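Local coordinates for Di-haem cytochrome c peroxidase family protein (Burkholderia thailandensis E264, PDB 6NX0), which carries two covalently bound c-type hemes and probably acts as a peroxidase of the bacterial diheme cytochrome c peroxidase family, at residues P99-A102 / A103-K106; A218-M221 / R222-R226; S380-N384 / G385-T389; D388-R391 / D392-F396; A452-R455 / T456-D459. All coordinates share one frame; numbering follows the deposited sequence.

Contact 1 (P99-A102 / A103-K106); sequences PTLA and ALGK
Leu101 and Leu104 meet loosely across this helical turn, with Leu101 CD1 4.4 Å from Leu104 CD2. Both side chains run along the same flank of the helix. In Leu104 the CG lies opposite the backbone N, at chi1 -169°, and the branch is turned beside its own carbonyl carbon. Leu101 also packs on Phe237 and Ala255, and Leu104 on Ala232 and Leu233, so helices 228-237 and 245-260 cover this flank.

The backbone supplies the hydrogen bonds. Ala103 N bonds to Pro99 O at 3.0 Å. Leu104 N reaches Thr100 O at 3.1 Å. Gly105 N bonds to Leu101 O at 3.0 Å, and Lys106 N to Ala102 O at 2.9 Å. All four are i to i+4 bonds.

Side-chain carbons also touch backbone oxygens of the preceding turn. Ala103 CB sits 3.3 Å from Pro99 O. Leu104 CB lies 3.5 Å from Leu101 O. Lys106 touches the chain here through its CB, near Ala102 O; beyond CG its chain is extended, and it also packs on Tyr259.

Proline in the first turn, four regular bonds and one leucine flank turned inward mark the N-terminal part of an amphipathic surface alpha-helix, 99-109.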
loop_
_atom_site.group_PDB
_atom_site.type_symbol
_atom_site.label_atom_id
_atom_site.label_comp_id
_atom_site.label_asym_id
_atom_site.label_seq_id
_atom_site.Cartn_x
_atom_site.Cartn_y
_atom_site.Cartn_z
ATOM N N PRO A 99 2.222 -4.643 -24.946
ATOM C CA PRO A 99 0.810 -4.242 -24.988
ATOM C C PRO A 99 -0.153 -5.410 -24.987
ATOM O O PRO A 99 -1.228 -5.314 -24.376
ATOM C CB PRO A 99 0.721 -3.425 -26.288
ATOM C CG PRO A 99 2.104 -2.936 -26.501
ATOM C CD PRO A 99 2.986 -4.043 -26.055
ATOM N N THR A 100 0.183 -6.513 -25.656
ATOM C CA THR A 100 -0.780 -7.607 -25.723
ATOM C C THR A 100 -0.869 -8.340 -24.385
ATOM O O THR A 100 -1.972 -8.705 -23.953
ATOM C CB THR A 100 -0.445 -8.570 -26.865
ATOM O OG1 THR A 100 0.825 -9.183 -26.656
ATOM C CG2 THR A 100 -0.435 -7.824 -28.172
ATOM N N LEU A 101 0.262 -8.537 -23.699
ATOM C CA LEU A 101 0.219 -9.182 -22.393
ATOM C C LEU A 101 -0.419 -8.267 -21.347
ATOM O O LEU A 101 -1.164 -8.733 -20.468
ATOM C CB LEU A 101 1.621 -9.612 -21.963
ATOM C CG LEU A 101 1.658 -10.423 -20.667
ATOM C CD1 LEU A 101 0.766 -11.678 -20.792
ATOM C CD2 LEU A 101 3.064 -10.815 -20.282
ATOM N N ALA A 102 -0.167 -6.958 -21.441
ATOM C CA ALA A 102 -0.787 -6.014 -20.519
ATOM C C ALA A 102 -2.293 -5.984 -20.723
ATOM O O ALA A 102 -3.059 -5.851 -19.759
ATOM C CB ALA A 102 -0.180 -4.623 -20.722
ATOM N N ALA A 103 -2.742 -6.117 -21.974
ATOM C CA ALA A 103 -4.177 -6.119 -22.232
ATOM C C ALA A 103 -4.838 -7.365 -21.654
ATOM O O ALA A 103 -5.974 -7.308 -21.172
ATOM C CB ALA A 103 -4.439 -6.014 -23.729
ATOM N N LEU A 104 -4.150 -8.508 -21.700
ATOM C CA LEU A 104 -4.675 -9.714 -21.071
ATOM C C LEU A 104 -4.774 -9.544 -19.555
ATOM O O LEU A 104 -5.752 -9.962 -18.926
ATOM C CB LEU A 104 -3.779 -10.897 -21.418
ATOM C CG LEU A 104 -4.258 -12.290 -21.093
ATOM C CD1 LEU A 104 -5.644 -12.546 -21.635
ATOM C CD2 LEU A 104 -3.233 -13.231 -21.739
ATOM N N GLY A 105 -3.772 -8.909 -18.957
ATOM C CA GLY A 105 -3.851 -8.615 -17.536
ATOM C C GLY A 105 -5.026 -7.723 -17.192
ATOM O O GLY A 105 -5.702 -7.936 -16.178
ATOM N N LYS A 106 -5.282 -6.708 -18.023
ATOM C CA LYS A 106 -6.417 -5.822 -17.789
ATOM C C LYS A 106 -7.730 -6.583 -17.925
ATOM O O LYS A 106 -8.672 -6.371 -17.149
ATOM C CB LYS A 106 -6.362 -4.641 -18.756
ATOM C CG LYS A 106 -7.358 -3.541 -18.424
ATOM C CD LYS A 106 -7.231 -2.329 -19.370
ATOM C CE LYS A 106 -8.169 -1.207 -18.952
ATOM N NZ LYS A 106 -8.114 -0.081 -19.942
#

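Contact 2 (A218-M221 / R222-R226); sequences AALM and RKIGR
The Arg222 guanidinium has Ala218 O at its edge, near the group's plane, and the Ala218 carbonyl carbon also lies in that plane. NH1 makes a weak bond to Ala218 O at 3.4 Å. Met221 CE comes obliquely to the group, 3.6 Å from Arg222 NH1. Within 222-226, Arg222 O lies over one face of the Arg226 guanidinium, offset toward the rim.

Arg222 gets back to Ala218 because its CG is opposite the carbonyl carbon, at chi1 -75°, and the chain then runs extended to NE. Ala218 O therefore accepts twice from one residue: weakly from NH1, and from Arg222 N at 3.2 Å.

These residues make up nearly all of the short alpha-helix 217-225. The i to i+4 pattern goes on with Lys223 N to Ala219 O and with Ile224 N to Leu220 O. The latter is nearly straight, with 172° at the hydrogen. Gly225 N to Met221 O is short, at 2.8 Å.

On the buried flank Leu220 CG meets Ile224 CD1 at 3.8 Å. Leu220 CD1 also touches Lys223 CE at 3.7 Å. The Lys223 chain bends at chi3, 62°, and its NZ is held by Glu116 in a salt bridge and by Asn214 OD1 and Ala113 O. Ile224 packs on Met248 and Leu252 of helix 245-260, while Leu220 lies against Leu206 and Phe207.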
loop_
_atom_site.group_PDB
_atom_site.type_symbol
_atom_site.label_atom_id
_atom_site.label_comp_id
_atom_site.label_asym_id
_atom_site.label_seq_id
_atom_site.Cartn_x
_atom_site.Cartn_y
_atom_site.Cartn_z
ATOM N N ALA A 218 -7.605 -25.409 -8.230
ATOM C CA ALA A 218 -8.240 -26.390 -9.104
ATOM C C ALA A 218 -9.640 -25.955 -9.514
ATOM O O ALA A 218 -10.048 -26.130 -10.678
ATOM C CB ALA A 218 -8.283 -27.748 -8.407
ATOM N N ALA A 219 -10.411 -25.415 -8.564
ATOM C CA ALA A 219 -11.750 -24.940 -8.878
ATOM C C ALA A 219 -11.690 -23.742 -9.814
ATOM O O ALA A 219 -12.471 -23.646 -10.768
ATOM C CB ALA A 219 -12.485 -24.574 -7.583
ATOM N N LEU A 220 -10.790 -22.806 -9.530
ATOM C CA LEU A 220 -10.705 -21.614 -10.364
ATOM C C LEU A 220 -10.286 -21.975 -11.773
ATOM O O LEU A 220 -10.805 -21.414 -12.746
ATOM C CB LEU A 220 -9.731 -20.617 -9.747
ATOM C CG LEU A 220 -9.498 -19.328 -10.548
ATOM C CD1 LEU A 220 -10.825 -18.546 -10.694
ATOM C CD2 LEU A 220 -8.401 -18.480 -9.931
ATOM N N MET A 221 -9.342 -22.904 -11.901
ATOM C CA MET A 221 -8.886 -23.343 -13.219
ATOM C C MET A 221 -10.038 -23.884 -14.038
ATOM O O MET A 221 -10.197 -23.540 -15.216
ATOM C CB MET A 221 -7.807 -24.413 -13.048
ATOM C CG MET A 221 -7.349 -25.096 -14.318
ATOM S SD MET A 221 -6.354 -26.542 -13.942
ATOM C CE MET A 221 -7.623 -27.719 -13.471
ATOM N N ARG A 222 -10.855 -24.749 -13.430
ATOM C CA ARG A 222 -11.968 -25.349 -14.143
ATOM C C ARG A 222 -12.977 -24.299 -14.548
ATOM O O ARG A 222 -13.505 -24.329 -15.661
ATOM C CB ARG A 222 -12.642 -26.407 -13.279
ATOM C CG ARG A 222 -11.854 -27.703 -13.173
ATOM C CD ARG A 222 -12.446 -28.637 -12.113
ATOM N NE ARG A 222 -11.881 -29.979 -12.265
ATOM C CZ ARG A 222 -10.668 -30.335 -11.855
ATOM N NH1 ARG A 222 -9.866 -29.454 -11.261
ATOM N NH2 ARG A 222 -10.254 -31.584 -12.037
ATOM N N LYS A 223 -13.236 -23.340 -13.661
ATOM C CA LYS A 223 -14.159 -22.269 -13.986
ATOM C C LYS A 223 -13.646 -21.435 -15.162
ATOM O O LYS A 223 -14.367 -21.204 -16.144
ATOM C CB LYS A 223 -14.370 -21.406 -12.743
ATOM C CG LYS A 223 -15.274 -20.209 -13.005
ATOM C CD LYS A 223 -15.686 -19.521 -11.714
ATOM C CE LYS A 223 -14.524 -18.944 -10.925
ATOM N NZ LYS A 223 -15.026 -18.106 -9.786
ATOM N N ILE A 224 -12.395 -20.965 -15.079
ATOM C CA ILE A 224 -11.848 -20.108 -16.127
ATOM C C ILE A 224 -11.761 -20.876 -17.439
ATOM O O ILE A 224 -11.972 -20.318 -18.531
ATOM C CB ILE A 224 -10.469 -19.582 -15.709
ATOM C CG1 ILE A 224 -10.578 -18.597 -14.545
ATOM C CG2 ILE A 224 -9.756 -18.965 -16.915
ATOM C CD1 ILE A 224 -9.231 -18.065 -14.078
ATOM N N GLY A 225 -11.442 -22.174 -17.355
ATOM C CA GLY A 225 -11.223 -22.963 -18.562
ATOM C C GLY A 225 -12.439 -23.068 -19.453
ATOM O O GLY A 225 -12.290 -23.370 -20.642
ATOM N N ARG A 226 -13.634 -22.810 -18.916
ATOM C CA ARG A 226 -14.884 -22.881 -19.657
ATOM C C ARG A 226 -15.272 -21.546 -20.267
ATOM O O ARG A 226 -16.357 -21.445 -20.853
ATOM C CB ARG A 226 -16.024 -23.365 -18.749
ATOM C CG ARG A 226 -15.859 -24.772 -18.187
ATOM C CD ARG A 226 -16.966 -25.106 -17.164
ATOM N NE ARG A 226 -16.684 -26.353 -16.439
ATOM C CZ ARG A 226 -16.475 -26.461 -15.122
ATOM N NH1 ARG A 226 -16.218 -27.659 -14.596
ATOM N NH2 ARG A 226 -16.525 -25.399 -14.314
#

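Contact 3 (S380-N384 / G385-T389); sequences SFMHN and GVFDT. With HEC (heme c), chain C.
Met382 leans on Phe387 and on heme c at once. Its CB is near the O1D and O2D of one propionate. CG touches Phe387 CD2 at 3.9 Å. The chain bends at chi2, -63°, which brings SD to 3.5 Å from heme CHA. CE ends 3.7 Å from heme C2A. Met382 CG approaches the Phe387 ring obliquely, while Val386 CG1 lies over the centre of one face.

The backbone folds back as a type I turn, closed by Gly385 N to Met382 O. Phe381 N bonds to Phe387 O at 2.9 Å, in the carbonyl plane, and Val386 and Phe387 form a classic bulge opposite Phe381. Asn384 OD1 receives Val386 N from above its amide plane.

Both heme propionates are gripped. Met382 N bonds to O2A at 2.7 Å. His383 N holds O1D, and His383 ND1 holds O2D at 2.6 Å. Three N-H donors on the two carboxylates would probably stabilise their negative charge.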
loop_
_atom_site.group_PDB
_atom_site.type_symbol
_atom_site.label_atom_id
_atom_site.label_comp_id
_atom_site.label_asym_id
_atom_site.label_seq_id
_atom_site.Cartn_x
_atom_site.Cartn_y
_atom_site.Cartn_z
ATOM N N SER A 380 -10.870 5.784 3.462
ATOM C CA SER A 380 -10.353 5.478 4.787
ATOM C C SER A 380 -8.855 5.297 4.659
ATOM O O SER A 380 -8.326 5.075 3.564
ATOM C CB SER A 380 -11.028 4.247 5.409
ATOM O OG SER A 380 -10.732 3.093 4.653
ATOM N N PHE A 381 -8.178 5.394 5.808
ATOM C CA PHE A 381 -6.733 5.556 5.855
ATOM C C PHE A 381 -6.104 4.595 6.848
ATOM O O PHE A 381 -6.713 4.210 7.850
ATOM C CB PHE A 381 -6.338 7.013 6.224
ATOM C CG PHE A 381 -6.921 8.019 5.285
ATOM C CD1 PHE A 381 -6.248 8.398 4.131
ATOM C CD2 PHE A 381 -8.175 8.524 5.517
ATOM C CE1 PHE A 381 -6.828 9.292 3.238
ATOM C CE2 PHE A 381 -8.754 9.400 4.634
ATOM C CZ PHE A 381 -8.089 9.776 3.493
ATOM N N MET A 382 -4.839 4.278 6.564
ATOM C CA MET A 382 -4.013 3.314 7.295
ATOM C C MET A 382 -4.436 1.873 7.004
ATOM O O MET A 382 -5.504 1.606 6.430
ATOM C CB MET A 382 -4.036 3.594 8.804
ATOM C CG MET A 382 -3.625 4.992 9.199
ATOM S SD MET A 382 -1.920 5.346 8.750
ATOM C CE MET A 382 -1.702 7.027 9.361
ATOM N N HIS A 383 -3.574 0.936 7.406
ATOM C CA HIS A 383 -3.729 -0.483 7.065
ATOM C C HIS A 383 -5.036 -1.064 7.565
ATOM O O HIS A 383 -5.495 -2.073 7.021
ATOM C CB HIS A 383 -2.555 -1.305 7.643
ATOM C CG HIS A 383 -2.648 -1.570 9.110
ATOM N ND1 HIS A 383 -2.382 -0.604 10.057
ATOM C CD2 HIS A 383 -2.972 -2.691 9.801
ATOM C CE1 HIS A 383 -2.561 -1.109 11.261
ATOM N NE2 HIS A 383 -2.926 -2.374 11.135
ATOM N N ASN A 384 -5.616 -0.479 8.613
ATOM C CA ASN A 384 -6.840 -0.972 9.222
ATOM C C ASN A 384 -8.033 -0.069 8.957
ATOM O O ASN A 384 -9.106 -0.303 9.530
ATOM C CB ASN A 384 -6.650 -1.145 10.718
ATOM C CG ASN A 384 -6.320 0.159 11.418
ATOM O OD1 ASN A 384 -6.179 1.188 10.785
ATOM N ND2 ASN A 384 -6.196 0.106 12.741
ATOM N N GLY A 385 -7.880 0.950 8.107
ATOM C CA GLY A 385 -9.004 1.816 7.778
ATOM C C GLY A 385 -9.500 2.667 8.928
ATOM O O GLY A 385 -10.631 3.157 8.884
ATOM N N VAL A 386 -8.693 2.849 9.980
ATOM C CA VAL A 386 -9.228 3.408 11.222
ATOM C C VAL A 386 -9.660 4.863 11.075
ATOM O O VAL A 386 -10.612 5.285 11.747
ATOM C CB VAL A 386 -8.221 3.245 12.382
ATOM C CG1 VAL A 386 -6.962 4.116 12.236
ATOM C CG2 VAL A 386 -8.907 3.552 13.714
ATOM N N PHE A 387 -9.009 5.642 10.216
ATOM C CA PHE A 387 -9.342 7.056 10.054
ATOM C C PHE A 387 -10.187 7.257 8.807
ATOM O O PHE A 387 -9.929 6.636 7.776
ATOM C CB PHE A 387 -8.083 7.910 9.937
ATOM C CG PHE A 387 -7.214 7.879 11.150
ATOM C CD1 PHE A 387 -7.750 8.091 12.416
ATOM C CD2 PHE A 387 -5.870 7.619 11.038
ATOM C CE1 PHE A 387 -6.937 8.054 13.543
ATOM C CE2 PHE A 387 -5.066 7.588 12.168
ATOM C CZ PHE A 387 -5.605 7.804 13.402
ATOM N N ASP A 388 -11.195 8.135 8.897
ATOM C CA ASP A 388 -12.038 8.415 7.737
ATOM C C ASP A 388 -11.807 9.798 7.146
ATOM O O ASP A 388 -12.448 10.135 6.147
ATOM C CB ASP A 388 -13.536 8.211 8.052
ATOM C CG ASP A 388 -14.102 9.199 9.048
ATOM O OD1 ASP A 388 -13.385 10.066 9.557
ATOM O OD2 ASP A 388 -15.325 9.102 9.329
ATOM N N THR A 389 -10.843 10.567 7.661
ATOM C CA THR A 389 -10.445 11.809 7.018
ATOM C C THR A 389 -8.935 11.898 6.960
ATOM O O THR A 389 -8.243 11.450 7.876
ATOM C CB THR A 389 -10.947 13.062 7.736
ATOM O OG1 THR A 389 -10.263 13.198 8.979
ATOM C CG2 THR A 389 -12.466 13.003 7.981
HETATM FE FE HEC C . 3.239 8.288 7.457
HETATM C CHA HEC C . 0.841 5.950 6.728
HETATM C CHB HEC C . 1.181 10.778 6.293
HETATM C CHC HEC C . 5.326 10.671 8.774
HETATM C CHD HEC C . 5.477 5.848 8.285
HETATM N NA HEC C . 1.395 8.343 6.612
HETATM C C1A HEC C . 0.600 7.240 6.362
HETATM C C2A HEC C . -0.658 7.732 5.863
HETATM C C3A HEC C . -0.523 9.046 5.648
HETATM C C4A HEC C . 0.772 9.463 6.122
HETATM C CMA HEC C . -1.606 10.028 5.206
HETATM C CAA HEC C . -1.838 6.844 5.407
HETATM C CBA HEC C . -1.706 6.462 3.943
HETATM C CGA HEC C . -2.745 5.493 3.432
HETATM O O1A HEC C . -2.541 5.039 2.265
HETATM O O2A HEC C . -3.571 4.955 4.222
HETATM N NB HEC C . 3.281 10.305 7.505
HETATM C C1B HEC C . 2.346 11.151 6.905
HETATM C C2B HEC C . 2.748 12.523 7.155
HETATM C C3B HEC C . 3.853 12.516 7.898
HETATM C C4B HEC C . 4.229 11.122 8.087
HETATM C CMB HEC C . 2.006 13.756 6.577
HETATM C CAB HEC C . 4.607 13.710 8.536
HETATM C CBB HEC C . 3.677 14.488 9.495
HETATM N NC HEC C . 5.080 8.275 8.285
HETATM C C1C HEC C . 5.732 9.366 8.826
HETATM C C2C HEC C . 6.961 8.894 9.401
HETATM C C3C HEC C . 7.055 7.576 9.182
HETATM C C4C HEC C . 5.853 7.148 8.506
HETATM C CMC HEC C . 7.981 9.862 10.040
HETATM C CAC HEC C . 8.291 6.686 9.387
HETATM C CBC HEC C . 8.626 6.664 10.893
HETATM N ND HEC C . 3.176 6.274 7.442
HETATM C C1D HEC C . 4.235 5.457 7.851
HETATM C C2D HEC C . 3.748 4.111 7.936
HETATM C C3D HEC C . 2.319 4.142 7.556
HETATM C C4D HEC C . 2.037 5.508 7.209
HETATM C CMD HEC C . 4.523 2.863 8.347
HETATM C CAD HEC C . 1.348 2.954 7.530
HETATM C CBD HEC C . 0.791 2.775 8.929
HETATM C CGD HEC C . -0.433 1.895 8.921
HETATM O O1D HEC C . -0.961 1.604 7.820
HETATM O O2D HEC C . -0.974 1.638 10.036
#

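Contact 4 (D388-R391 / D392-F396); sequences DTLR and DAVAF
Thr389 OG1 caps Asp392 N at 3.2 Å, the N-cap of alpha-helix 390-399. The hydroxyl sits between its own backbone N and carbonyl carbon, at chi1 69°, which turns it to the helix end. Thr389 O adds only weak bonds, to Asp392 N and Ala393 N.

The packed side has apolar side chains and regular backbone bonds. Leu390 CD1 lies 4.3 Å from Val394 CG2, and both residues rest on Leu454 of helix 444-455. Leu390 also touches heme c. Val394 N bonds to Leu390 O nearly in line with the carbonyl, and Ala395 N to Arg391 O at 2.8 Å.

The looser side holds water. The extended Arg391 chain brings NH2 near Ala395 CB, but NE and NH1 are claimed by salt bridges to Asp448 and Asp444. Asp388 OD1 and Asp392 OD2 are like charges 4.6 Å apart; Asp388 OD2 has a long, weak ion pair with Lys473. One water accepts from Asp388 N and donates to Asp392 OD2. A second water, in the guanidinium plane, accepts from Arg391 NH2 and donates to Asp392 OD1 at 2.6 Å.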
loop_
_atom_site.group_PDB
_atom_site.type_symbol
_atom_site.label_atom_id
_atom_site.label_comp_id
_atom_site.label_asym_id
_atom_site.label_seq_id
_atom_site.Cartn_x
_atom_site.Cartn_y
_atom_site.Cartn_z
ATOM N N ASP A 388 -11.195 8.135 8.897
ATOM C CA ASP A 388 -12.038 8.415 7.737
ATOM C C ASP A 388 -11.807 9.798 7.146
ATOM O O ASP A 388 -12.448 10.135 6.147
ATOM C CB ASP A 388 -13.536 8.211 8.052
ATOM C CG ASP A 388 -14.102 9.199 9.048
ATOM O OD1 ASP A 388 -13.385 10.066 9.557
ATOM O OD2 ASP A 388 -15.325 9.102 9.329
ATOM N N THR A 389 -10.843 10.567 7.661
ATOM C CA THR A 389 -10.445 11.809 7.018
ATOM C C THR A 389 -8.935 11.898 6.960
ATOM O O THR A 389 -8.243 11.450 7.876
ATOM C CB THR A 389 -10.947 13.062 7.736
ATOM O OG1 THR A 389 -10.263 13.198 8.979
ATOM C CG2 THR A 389 -12.466 13.003 7.981
ATOM N N LEU A 390 -8.442 12.488 5.877
ATOM C CA LEU A 390 -7.012 12.675 5.710
ATOM C C LEU A 390 -6.445 13.542 6.823
ATOM O O LEU A 390 -5.345 13.284 7.323
ATOM C CB LEU A 390 -6.729 13.296 4.348
ATOM C CG LEU A 390 -5.260 13.645 4.073
ATOM C CD1 LEU A 390 -4.368 12.378 4.204
ATOM C CD2 LEU A 390 -5.094 14.292 2.728
ATOM N N ARG A 391 -7.187 14.572 7.249
ATOM C CA ARG A 391 -6.649 15.439 8.290
ATOM C C ARG A 391 -6.402 14.674 9.584
ATOM O O ARG A 391 -5.410 14.936 10.274
ATOM C CB ARG A 391 -7.558 16.640 8.541
ATOM C CG ARG A 391 -6.821 17.705 9.399
ATOM C CD ARG A 391 -7.691 18.836 9.868
ATOM N NE ARG A 391 -6.860 19.857 10.522
ATOM C CZ ARG A 391 -6.438 19.782 11.784
ATOM N NH1 ARG A 391 -5.679 20.762 12.281
ATOM N NH2 ARG A 391 -6.765 18.751 12.555
ATOM N N ASP A 392 -7.269 13.712 9.924
ATOM C CA ASP A 392 -7.063 12.931 11.140
ATOM C C ASP A 392 -5.807 12.080 11.030
ATOM O O ASP A 392 -5.062 11.943 12.005
ATOM C CB ASP A 392 -8.279 12.038 11.434
ATOM C CG ASP A 392 -9.400 12.769 12.151
ATOM O OD1 ASP A 392 -9.248 13.967 12.487
ATOM O OD2 ASP A 392 -10.446 12.131 12.371
ATOM N N ALA A 393 -5.550 11.519 9.846
ATOM C CA ALA A 393 -4.336 10.728 9.633
ATOM C C ALA A 393 -3.089 11.562 9.859
ATOM O O ALA A 393 -2.111 11.069 10.432
ATOM C CB ALA A 393 -4.322 10.136 8.231
ATOM N N VAL A 394 -3.102 12.820 9.404
ATOM C CA VAL A 394 -1.954 13.702 9.598
ATOM C C VAL A 394 -1.861 14.154 11.055
ATOM O O VAL A 394 -0.778 14.154 11.662
ATOM C CB VAL A 394 -2.064 14.899 8.636
ATOM C CG1 VAL A 394 -0.956 15.928 8.901
ATOM C CG2 VAL A 394 -2.040 14.443 7.185
ATOM N N ALA A 395 -2.994 14.560 11.644
ATOM C CA ALA A 395 -3.005 15.039 13.023
ATOM C C ALA A 395 -2.532 13.967 14.004
ATOM O O ALA A 395 -1.943 14.286 15.038
ATOM C CB ALA A 395 -4.414 15.509 13.392
ATOM N N PHE A 396 -2.756 12.694 13.679
ATOM C CA PHE A 396 -2.306 11.600 14.534
ATOM C C PHE A 396 -0.816 11.718 14.841
ATOM O O PHE A 396 -0.390 11.504 15.976
ATOM C CB PHE A 396 -2.622 10.266 13.839
ATOM C CG PHE A 396 -1.945 9.067 14.448
ATOM C CD1 PHE A 396 -2.434 8.500 15.614
ATOM C CD2 PHE A 396 -0.805 8.517 13.852
ATOM C CE1 PHE A 396 -1.806 7.400 16.171
ATOM C CE2 PHE A 396 -0.186 7.418 14.435
ATOM C CZ PHE A 396 -0.687 6.879 15.566
HETATM O O HOH W 1 -10.913 9.817 11.228
HETATM O O HOH W 2 -8.570 16.472 12.151
#

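Contact 5 (A452-R455 / T456-D459); sequences AFLR and TLTD
The C-terminal turn of helix 444-455 leads into a type I beta turn, and Thr456 binds back to Phe453. Thr456 OG1 donates to Phe453 O at 2.8 Å, in the carbonyl plane. Thr456 N reaches the same oxygen at 2.9 Å, but from above that plane. One carbonyl is thus gripped twice by one residue. The torsion chi1 of 76° sets OG1 between the backbone N and the carbonyl carbon, close to Phe453. It also brings OG1 to 3.8 Å from Phe453 CD1, obliquely to the ring. Thr456 CG2 lies near Ala452 O.

The beta turn runs from Arg455 to Thr458. Leu457 N bonds to Leu454 O at 3.1 Å, so the spacing at this end is i to i+3. A water donates to Leu454 O and also hydrogen-bonds Thr458 OG1, bridging the two residues.

Leu457 packs back on the helix with both methyls. CD1 meets Leu454 CD2 at 4.0 Å, and CD2 meets Phe453 CZ at 4.2 Å, oblique to the ring. Phe453 also meets the ring of Phe293, with planes at about 60°, and the Leu454 side chain comes near a heme c, nearest atoms about 4 Å apart. Arg455 NH1 binds Pro467 O. Thr456 and Leu457 both touch Tyr272 of helix 271-276.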
loop_
_atom_site.group_PDB
_atom_site.type_symbol
_atom_site.label_atom_id
_atom_site.label_comp_id
_atom_site.label_asym_id
_atom_site.label_seq_id
_atom_site.Cartn_x
_atom_site.Cartn_y
_atom_site.Cartn_z
ATOM N N ALA A 452 -2.931 20.399 2.826
ATOM C CA ALA A 452 -2.923 21.097 1.543
ATOM C C ALA A 452 -1.836 20.555 0.620
ATOM O O ALA A 452 -2.052 20.349 -0.578
ATOM C CB ALA A 452 -2.730 22.598 1.764
ATOM N N PHE A 453 -0.644 20.280 1.165
ATOM C CA PHE A 453 0.390 19.714 0.325
ATOM C C PHE A 453 0.015 18.317 -0.166
ATOM O O PHE A 453 0.201 18.004 -1.338
ATOM C CB PHE A 453 1.714 19.684 1.081
ATOM C CG PHE A 453 2.747 18.911 0.371
ATOM C CD1 PHE A 453 3.221 19.329 -0.854
ATOM C CD2 PHE A 453 3.231 17.717 0.904
ATOM C CE1 PHE A 453 4.156 18.577 -1.543
ATOM C CE2 PHE A 453 4.166 16.965 0.225
ATOM C CZ PHE A 453 4.628 17.380 -0.997
ATOM N N LEU A 454 -0.512 17.456 0.711
ATOM C CA LEU A 454 -0.847 16.099 0.265
ATOM C C LEU A 454 -1.886 16.114 -0.844
ATOM O O LEU A 454 -1.908 15.219 -1.694
ATOM C CB LEU A 454 -1.333 15.264 1.441
ATOM C CG LEU A 454 -0.241 14.980 2.491
ATOM C CD1 LEU A 454 -0.847 14.188 3.661
ATOM C CD2 LEU A 454 0.952 14.254 1.861
ATOM N N ARG A 455 -2.761 17.116 -0.850
ATOM C CA ARG A 455 -3.763 17.191 -1.902
ATOM C C ARG A 455 -3.155 17.508 -3.269
ATOM O O ARG A 455 -3.789 17.237 -4.294
ATOM C CB ARG A 455 -4.819 18.230 -1.492
ATOM C CG ARG A 455 -5.657 17.826 -0.297
ATOM C CD ARG A 455 -6.397 19.042 0.332
ATOM N NE ARG A 455 -7.280 19.693 -0.642
ATOM C CZ ARG A 455 -8.524 19.303 -0.917
ATOM N NH1 ARG A 455 -9.056 18.266 -0.291
ATOM N NH2 ARG A 455 -9.230 19.965 -1.842
ATOM N N THR A 456 -1.924 18.030 -3.331
ATOM C CA THR A 456 -1.265 18.239 -4.620
ATOM C C THR A 456 -0.787 16.944 -5.269
ATOM O O THR A 456 -0.354 16.963 -6.429
ATOM C CB THR A 456 -0.058 19.193 -4.501
ATOM O OG1 THR A 456 1.079 18.528 -3.906
ATOM C CG2 THR A 456 -0.415 20.473 -3.737
ATOM N N LEU A 457 -0.844 15.823 -4.552
ATOM C CA LEU A 457 -0.346 14.557 -5.068
ATOM C C LEU A 457 -1.429 13.737 -5.769
ATOM O O LEU A 457 -1.197 12.578 -6.117
ATOM C CB LEU A 457 0.259 13.729 -3.931
ATOM C CG LEU A 457 1.204 14.455 -2.983
ATOM C CD1 LEU A 457 1.788 13.492 -1.962
ATOM C CD2 LEU A 457 2.312 15.138 -3.763
ATOM N N THR A 458 -2.604 14.306 -5.975
ATOM C CA THR A 458 -3.678 13.613 -6.674
ATOM C C THR A 458 -3.504 13.714 -8.186
ATOM O O THR A 458 -3.338 14.809 -8.734
ATOM C CB THR A 458 -5.004 14.224 -6.251
ATOM O OG1 THR A 458 -5.129 14.126 -4.830
ATOM C CG2 THR A 458 -6.163 13.544 -6.927
ATOM N N ASP A 459 -3.548 12.567 -8.859
ATOM C CA ASP A 459 -3.469 12.545 -10.308
ATOM C C ASP A 459 -4.662 13.283 -10.903
ATOM O O ASP A 459 -5.743 13.356 -10.310
ATOM C CB ASP A 459 -3.360 11.101 -10.796
ATOM C CG ASP A 459 -1.941 10.625 -10.811
ATOM O OD1 ASP A 459 -1.164 11.114 -11.655
ATOM O OD2 ASP A 459 -1.572 9.786 -9.978
HETATM O O HOH W 3 -3.443 13.093 -2.815
#

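Contact 1 is a surface contact and contact 2 is partly buried; contacts 3, 4 and 5 are buried. Contacts 1 and 2 have centres about 20 Å apart, and both pack on helix 245-260. Contacts 3 and 4 share Asp388 and Thr389. There Phe381 CE2 comes 3.3 Å from Leu390 N. Contact 4 meets contact 5 where Val394 CG2 touches Leu454 CD1 at 3.7 Å. Chemistry follows place. Regular helix bonds dominate contacts 1 and 2. In contact 3 two backbone N-H groups and a histidine ring nitrogen bind heme propionates. Contact 4 starts a helix with a threonine cap. Near the C-terminal end of helix 444-455, contact 5 has a threonine hydroxyl bonded back to a helix carbonyl.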